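Local coordinates for putative hemin transport system, substrate-binding protein (Burkholderia cenocepacia J2315, PDB 5GIZ) that binds heme in the periplasm and probably delivers it to the membrane permease of a bacterial heme-uptake ABC transporter, at residues E102-R105 with A106-G110; G110-A114 with L115-D119; E197-A201 with A202-V206; V207-D211 with E212-A216. All coordinates share one frame; numbering follows the deposited sequence. Where two conformers were deposited one is given.

Contact 1: E102-R105 with A106-G110; sequences ESVR and AKITG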
# COMPACT_ATOMS: atom_id res chain seq x y z
N GLU A 102 8.67 10.31 2.44
CA GLU A 102 9.43 10.92 1.34
C GLU A 102 9.28 10.14 0.05
O GLU A 102 9.27 10.73 -1.06
CB GLU A 102 10.91 11.03 1.69
CG GLU A 102 11.65 11.93 0.71
CD GLU A 102 11.11 13.34 0.86
OE1 GLU A 102 11.31 13.94 1.93
OE2 GLU A 102 10.40 13.75 -0.06
N SER A 103 9.21 8.83 0.14
CA SER A 103 9.05 7.98 -1.02
C SER A 103 7.69 8.29 -1.73
O SER A 103 7.62 8.26 -2.96
CB SER A 103 9.12 6.51 -0.54
OG SER A 103 8.98 5.66 -1.64
N VAL A 104 6.65 8.66 -0.98
CA VAL A 104 5.37 8.99 -1.59
C VAL A 104 5.52 10.33 -2.30
O VAL A 104 5.01 10.51 -3.40
CB VAL A 104 4.24 9.12 -0.56
CG1 VAL A 104 2.93 9.53 -1.21
CG2 VAL A 104 4.13 7.86 0.26
N ARG A 105 6.19 11.27 -1.61
CA ARG A 105 6.41 12.59 -2.23
C ARG A 105 7.17 12.46 -3.55
O ARG A 105 6.87 13.18 -4.53
CB ARG A 105 7.17 13.50 -1.27
CG ARG A 105 6.35 13.72 -0.01
CD ARG A 105 7.12 14.50 0.98
NE ARG A 105 7.02 15.91 0.68
CZ ARG A 105 8.03 16.74 0.43
NH1 ARG A 105 9.31 16.30 0.31
NH2 ARG A 105 7.73 18.05 0.27
N ALA A 106 8.10 11.50 -3.64
CA ALA A 106 8.83 11.26 -4.88
C ALA A 106 7.94 10.64 -5.96
O ALA A 106 8.13 10.90 -7.13
CB ALA A 106 10.05 10.37 -4.61
N LYS A 107 6.96 9.85 -5.57
CA LYS A 107 5.98 9.34 -6.52
C LYS A 107 5.16 10.53 -7.08
O LYS A 107 4.88 10.62 -8.25
CB LYS A 107 5.04 8.31 -5.88
CG LYS A 107 5.69 6.99 -5.50
CD LYS A 107 4.72 6.03 -4.81
CE LYS A 107 5.44 4.94 -4.01
NZ LYS A 107 4.47 3.94 -3.45
N ILE A 108 4.76 11.44 -6.19
CA ILE A 108 3.98 12.59 -6.66
C ILE A 108 4.77 13.41 -7.70
O ILE A 108 4.29 13.66 -8.79
CB ILE A 108 3.51 13.49 -5.49
CG1 ILE A 108 2.50 12.70 -4.63
CG2 ILE A 108 2.88 14.80 -5.96
CD1 ILE A 108 2.18 13.34 -3.30
N THR A 109 5.98 13.79 -7.35
CA THR A 109 6.74 14.66 -8.23
C THR A 109 7.22 13.89 -9.46
O THR A 109 7.26 14.45 -10.57
CB THR A 109 7.96 15.29 -7.49
OG1 THR A 109 8.87 14.31 -6.98
CG2 THR A 109 7.43 16.15 -6.35
N GLY A 110 7.60 12.62 -9.27
CA GLY A 110 8.05 11.76 -10.36
C GLY A 110 6.99 11.44 -11.41
O GLY A 110 7.21 11.48 -12.62
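With CG anti to its carbonyl carbon (chi1 -69°) and an extended chain beyond, Lys107 runs back along the helix over the preceding turn, its CG 3.4 Å from Ser103 O. Ile108 lays CG1 3.6 Å from Val104 O and carries CD1 to within 4.4 Å of Val104 CG1, a loose apolar touch. Arg105 is bent at chi3 (83°), and its guanidinium turns toward Glu102: NH1 gives a 2.8 Å salt-bridge hydrogen bond to Glu102 OE2, in the guanidinium plane and on the syn lone pair. Residues 102-110 lie within helix 101-114, one face buried and the other exposed, in the lobe that holds heme-site residues Gly13 and Gln54. Successive i to i+4 backbone bonds run through them, from Ala106 N to Glu102 O (2.9 Å) through Thr109 N to Arg105 O (3.0 Å). Thr109 OG1 adds at most a weak bond to that last carbonyl. Val104 and Ile108 face Phe128 of helix 118-141, while Arg105 NH2 holds a second carboxylate, Asp129, on the same helix. Lys107 NZ reaches Glu97 in a salt bridge and also bonds Phe251 O.

Contact 2: G110-A114 with L115-D119; sequences GVAQA and LDVRD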
# COMPACT_ATOMS: atom_id res chain seq x y z
N GLY A 110 7.60 12.62 -9.27
CA GLY A 110 8.05 11.76 -10.36
C GLY A 110 6.99 11.44 -11.41
O GLY A 110 7.21 11.48 -12.62
N VAL A 111 5.80 11.08 -10.94
CA VAL A 111 4.72 10.78 -11.85
C VAL A 111 4.35 12.12 -12.56
O VAL A 111 4.17 12.15 -13.75
CB VAL A 111 3.50 10.16 -11.11
CG1 VAL A 111 2.26 10.18 -12.00
CG2 VAL A 111 3.86 8.75 -10.65
N ALA A 112 4.28 13.24 -11.82
CA ALA A 112 3.91 14.51 -12.46
C ALA A 112 4.94 14.92 -13.55
O ALA A 112 4.56 15.42 -14.63
CB ALA A 112 3.76 15.61 -11.43
N GLN A 113 6.22 14.66 -13.28
CA GLN A 113 7.26 14.89 -14.28
C GLN A 113 7.07 14.01 -15.51
O GLN A 113 7.10 14.52 -16.64
CB GLN A 113 8.65 14.59 -13.71
CG GLN A 113 9.79 14.64 -14.77
CD GLN A 113 10.00 15.99 -15.44
OE1 GLN A 113 10.40 16.07 -16.61
NE2 GLN A 113 9.75 17.07 -14.70
N ALA A 114 6.86 12.70 -15.29
CA ALA A 114 6.73 11.75 -16.39
C ALA A 114 5.55 12.11 -17.29
O ALA A 114 5.61 11.89 -18.51
CB ALA A 114 6.57 10.34 -15.87
N LEU A 115 4.50 12.65 -16.68
CA LEU A 115 3.24 13.01 -17.37
C LEU A 115 3.21 14.46 -17.89
O LEU A 115 2.22 14.87 -18.48
CB LEU A 115 2.03 12.75 -16.45
CG LEU A 115 1.79 11.28 -16.08
CD1 LEU A 115 0.59 11.19 -15.15
CD2 LEU A 115 1.60 10.38 -17.29
N ASP A 116 4.30 15.17 -17.67
CA ASP A 116 4.48 16.57 -18.09
C ASP A 116 3.38 17.44 -17.52
O ASP A 116 2.78 18.29 -18.21
CB ASP A 116 4.56 16.64 -19.61
CG ASP A 116 4.96 18.00 -20.12
OD1 ASP A 116 5.71 18.76 -19.46
OD2 ASP A 116 4.51 18.29 -21.25
N VAL A 117 3.10 17.22 -16.24
CA VAL A 117 2.18 18.08 -15.51
C VAL A 117 2.82 18.58 -14.22
O VAL A 117 2.30 18.35 -13.12
CB VAL A 117 0.82 17.42 -15.26
CG1 VAL A 117 0.05 17.26 -16.58
CG2 VAL A 117 0.94 16.04 -14.56
N ARG A 118 3.94 19.29 -14.35
CA ARG A 118 4.66 19.85 -13.19
C ARG A 118 3.77 20.67 -12.24
O ARG A 118 3.83 20.45 -11.05
CB ARG A 118 5.86 20.68 -13.69
CG ARG A 118 6.29 21.86 -12.80
CD ARG A 118 7.34 22.71 -13.51
NE ARG A 118 6.73 23.78 -14.31
CZ ARG A 118 6.33 24.95 -13.82
NH1 ARG A 118 6.45 25.21 -12.52
NH2 ARG A 118 5.80 25.87 -14.61
N ASP A 119 2.97 21.58 -12.76
CA ASP A 119 2.10 22.43 -11.92
C ASP A 119 1.09 21.61 -11.06
O ASP A 119 0.93 21.87 -9.88
CB ASP A 119 1.35 23.46 -12.76
CG ASP A 119 2.24 24.65 -13.18
OD1 ASP A 119 3.42 24.74 -12.77
OD2 ASP A 119 1.72 25.51 -13.93
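The carbonyl of Gln113 has Asp116 N above its plane, 67° out of it and off the lone pairs, with Asp116 N 3.1 Å from Gln113 O. Val117 N meets Ala112 O at 2.8 Å, tilted only 19° from that carbonyl's plane, and Leu115 N lies nearly along the C=O axis of Val111. Further on, the Arg118 guanidinium has the Asp119 carboxylate over one face; the pairing is of charges alone, since no N-H points at the oxygen. The bonds from Asp116 N to Gln113 O and from Val117 N to Ala112 O, with Asp116 at positive phi (57°), make a Schellman motif: they reach back into the last turn and stop helix 101-114. Its usual apolar partner is present, Val117 CG2 coming 4.2 Å from Ala112 CB. Val117 is at once the N-cap position of the next helix, so the chain reverses with hardly any linker. On the inner side Val111 and Leu115 lie side by side, pointing the same way, with CG1 of Val111 3.7 Å from CD1 of Leu115. Asp116 OD2 is paired with Arg29. Val111 and Ala112 rest against helix 13-23, Ala114 and Leu115 against strand 69-72, and Leu115 and Val117 meet Tyr30 of strand 30-35.

Contact 3: E197-A201 with A202-V206; sequences EALAA and AAPDV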
# COMPACT_ATOMS: atom_id res chain seq x y z
N GLU A 197 5.78 -19.86 18.99
CA GLU A 197 6.86 -19.31 19.81
C GLU A 197 7.14 -17.84 19.53
O GLU A 197 7.20 -17.02 20.46
CB GLU A 197 8.14 -20.13 19.57
CG GLU A 197 9.46 -19.54 20.02
CD GLU A 197 10.59 -20.55 19.88
OE1 GLU A 197 10.58 -21.32 18.90
OE2 GLU A 197 11.49 -20.58 20.76
N ALA A 198 7.35 -17.52 18.25
CA ALA A 198 7.56 -16.12 17.84
C ALA A 198 6.37 -15.29 18.29
O ALA A 198 6.55 -14.14 18.71
CB ALA A 198 7.71 -16.02 16.33
N LEU A 199 5.18 -15.86 18.15
CA LEU A 199 3.92 -15.16 18.49
C LEU A 199 3.83 -14.89 20.00
O LEU A 199 3.54 -13.79 20.41
CB LEU A 199 2.70 -15.96 18.03
CG LEU A 199 1.32 -15.38 18.43
CD1 LEU A 199 1.16 -13.93 17.96
CD2 LEU A 199 0.23 -16.26 17.86
N ALA A 200 4.11 -15.89 20.83
CA ALA A 200 4.06 -15.68 22.27
C ALA A 200 5.03 -14.56 22.68
O ALA A 200 4.66 -13.62 23.42
CB ALA A 200 4.38 -16.98 23.01
N ALA A 201 6.25 -14.60 22.15
CA ALA A 201 7.26 -13.55 22.40
C ALA A 201 6.81 -12.16 21.92
O ALA A 201 7.13 -11.14 22.53
CB ALA A 201 8.56 -13.90 21.73
N ALA A 202 6.14 -12.15 20.77
CA ALA A 202 5.74 -10.89 20.15
C ALA A 202 4.66 -10.20 20.98
O ALA A 202 4.56 -8.95 20.96
CB ALA A 202 5.25 -11.13 18.74
N ALA A 203 3.83 -11.01 21.63
CA ALA A 203 2.81 -10.52 22.62
C ALA A 203 2.04 -9.30 22.10
O ALA A 203 2.09 -8.21 22.67
CB ALA A 203 3.49 -10.18 23.92
N PRO A 204 1.41 -9.46 20.94
CA PRO A 204 0.69 -8.32 20.39
C PRO A 204 -0.48 -7.87 21.24
O PRO A 204 -1.21 -8.69 21.80
CB PRO A 204 0.19 -8.84 19.05
CG PRO A 204 0.12 -10.31 19.20
CD PRO A 204 1.21 -10.68 20.13
N ASP A 205 -0.68 -6.57 21.32
CA ASP A 205 -1.85 -5.93 21.91
C ASP A 205 -3.00 -5.82 20.95
O ASP A 205 -4.12 -5.82 21.35
CB ASP A 205 -1.49 -4.54 22.45
CG ASP A 205 -0.31 -4.57 23.40
OD1 ASP A 205 -0.35 -5.46 24.27
OD2 ASP A 205 0.68 -3.80 23.30
N VAL A 206 -2.72 -5.74 19.65
CA VAL A 206 -3.75 -5.66 18.60
C VAL A 206 -3.28 -6.49 17.43
O VAL A 206 -2.08 -6.51 17.13
CB VAL A 206 -3.94 -4.21 18.07
CG1 VAL A 206 -5.10 -4.06 17.04
CG2 VAL A 206 -4.20 -3.24 19.21
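Leu199 leans over the C-terminal end of helix 196-202 to meet Pro204, in the short turn that leads from this helix into strand 206-210. Such an alpha-to-beta turn belongs to the alternating helix-strand build of this lobe. From CB the chain sets CG anti to the backbone N (chi1 176°). At CG it forks, and chi2 (55°) turns the CD1 branch toward the helix end while CD2 points back. Leu199 CD1 does the touching, 3.9 Å from Pro204 CD and 4.0 Å from Pro204 CG, along one side of the pyrrolidine ring, the two side chains crossing at about a right angle. Around this pair Leu199 also packs on Leu153, Leu194 and Phe229, and Pro204 shares Leu153 of strand 151-159, so the apolar patch reaches from the helix end onto the sheet. The backbone leaves the helix at Ala203, whose positive phi (45°) swings the chain aside. Ala203 N still bonds Leu199 O at 3.0 Å, and Ala202 N bonds Ala198 O. Pro204 has no N-H to send back into the last turn, so no Schellman pair follows; its CD instead lies 3.9 Å from Leu199 O. Farther round, Ala202 O receives Arg151 NE, which satisfies a carbonyl at the helix end. The methyl group of Ala202 sits close over the preceding turn, its CB 3.3 Å from Ala198 O and 3.6 Å from Leu199 O.

Contact 4: V207-D211 with E212-A216; sequences VLISD and EGLAA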
# COMPACT_ATOMS: atom_id res chain seq x y z
N VAL A 207 -4.18 -7.21 16.80
CA VAL A 207 -3.90 -7.83 15.53
C VAL A 207 -4.51 -6.97 14.42
O VAL A 207 -5.71 -6.71 14.41
CB VAL A 207 -4.49 -9.23 15.44
CG1 VAL A 207 -4.23 -9.82 14.09
CG2 VAL A 207 -3.97 -10.13 16.56
N LEU A 208 -3.67 -6.58 13.48
CA LEU A 208 -4.02 -5.79 12.32
C LEU A 208 -3.96 -6.73 11.13
O LEU A 208 -3.04 -7.52 10.98
CB LEU A 208 -3.00 -4.68 12.13
CG LEU A 208 -3.18 -3.71 10.96
CD1 LEU A 208 -4.49 -2.93 11.12
CD2 LEU A 208 -1.98 -2.77 10.86
N ILE A 209 -4.96 -6.61 10.28
CA ILE A 209 -5.08 -7.47 9.10
C ILE A 209 -5.79 -6.69 8.01
O ILE A 209 -6.63 -5.81 8.27
CB ILE A 209 -5.82 -8.78 9.48
CG1 ILE A 209 -5.75 -9.81 8.36
CG2 ILE A 209 -7.23 -8.52 9.87
CD1 ILE A 209 -6.26 -11.16 8.82
N SER A 210 -5.51 -7.00 6.75
CA SER A 210 -6.29 -6.39 5.71
C SER A 210 -7.70 -7.01 5.64
O SER A 210 -7.91 -8.14 6.07
CB SER A 210 -5.62 -6.47 4.34
OG SER A 210 -5.58 -7.81 3.91
N ASP A 211 -8.61 -6.25 5.04
CA ASP A 211 -9.95 -6.76 4.77
C ASP A 211 -9.85 -8.07 4.02
O ASP A 211 -10.58 -9.04 4.37
CB ASP A 211 -10.79 -5.81 3.91
CG ASP A 211 -11.05 -4.49 4.59
OD1 ASP A 211 -10.68 -4.36 5.78
OD2 ASP A 211 -11.63 -3.59 3.92
N GLU A 212 -8.97 -8.12 3.02
CA GLU A 212 -8.80 -9.32 2.21
C GLU A 212 -8.30 -10.50 3.02
O GLU A 212 -8.81 -11.63 2.89
CB GLU A 212 -7.82 -9.01 1.05
CG GLU A 212 -8.33 -7.95 0.08
CD GLU A 212 -8.04 -6.49 0.42
OE1 GLU A 212 -7.76 -6.13 1.58
OE2 GLU A 212 -8.14 -5.67 -0.50
N GLY A 213 -7.32 -10.27 3.88
CA GLY A 213 -6.80 -11.32 4.74
C GLY A 213 -7.82 -11.81 5.72
O GLY A 213 -7.85 -13.00 6.06
N LEU A 214 -8.63 -10.90 6.27
CA LEU A 214 -9.68 -11.27 7.21
C LEU A 214 -10.72 -12.17 6.52
O LEU A 214 -11.12 -13.17 7.11
CB LEU A 214 -10.34 -9.98 7.80
CG LEU A 214 -11.39 -10.25 8.86
CD1 LEU A 214 -10.82 -11.02 10.04
CD2 LEU A 214 -12.02 -8.91 9.28
N ALA A 215 -11.10 -11.78 5.29
CA ALA A 215 -12.04 -12.59 4.51
C ALA A 215 -11.44 -13.94 4.24
O ALA A 215 -12.12 -14.95 4.37
CB ALA A 215 -12.41 -11.96 3.20
N ALA A 216 -10.17 -13.97 3.85
CA ALA A 216 -9.54 -15.26 3.48
C ALA A 216 -9.52 -16.26 4.63
O ALA A 216 -9.67 -17.46 4.42
CB ALA A 216 -8.12 -15.05 2.97
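Ile209 and Leu214 cross at about a right angle, CG2 of Ile209 lying 4.0 Å from CB of Leu214. The axes of strand 207-210 and helix 212-216 run at 93° to each other. Ile209 also drives its CD1 against the first turn of the helix, 3.5 Å from Gly213 C; glycine offers no side chain here, and the isoleucine tip lies directly on the backbone. Ser210, next in line, is the N-cap. Its OG, held between its own N and carbonyl carbon (chi1 68°), accepts from Gly213 N at 3.0 Å with a nearly straight N-H (161°), while Ser210 O takes Leu214 N at 2.9 Å. Glu212 bends at chi2 and folds back beside the cap, OE1 3.5 Å from Ser210 CB; that oxygen accepts from Ala245 N, which fixes its position. This strand-to-helix junction lies at the end of a sheet strand beside heme-site residue His158, close to Ile209. Strand 206-210 runs parallel between strands 151-159 and 240-243; Ile209 and Leu214 share Leu223 of helix 220-225, and Leu214 and Asp211 touch Ser242 of strand 240-243.

How the contacts relate
All four contacts are local, and none nests in or crosses another. From the N terminus, contact 1 follows helix 101-114 and contact 2 takes over at the shared Gly110, ending that helix and turning the chain into the long helix 118-141, the connector between the two lobes in this class of binding protein. Contacts 3 and 4 come later, on the opposite side of the chain's centre: contact 3 leaves helix 196-202 for strand 206-210, and contact 4, adjoining it in sequence, leaves that strand for helix 211-217. The first pair joins the four-stranded lobe to the connecting helix; the second makes successive turns within the mixed-sheet lobe. Centres of contacts 2 and 3 are about 44 Å apart.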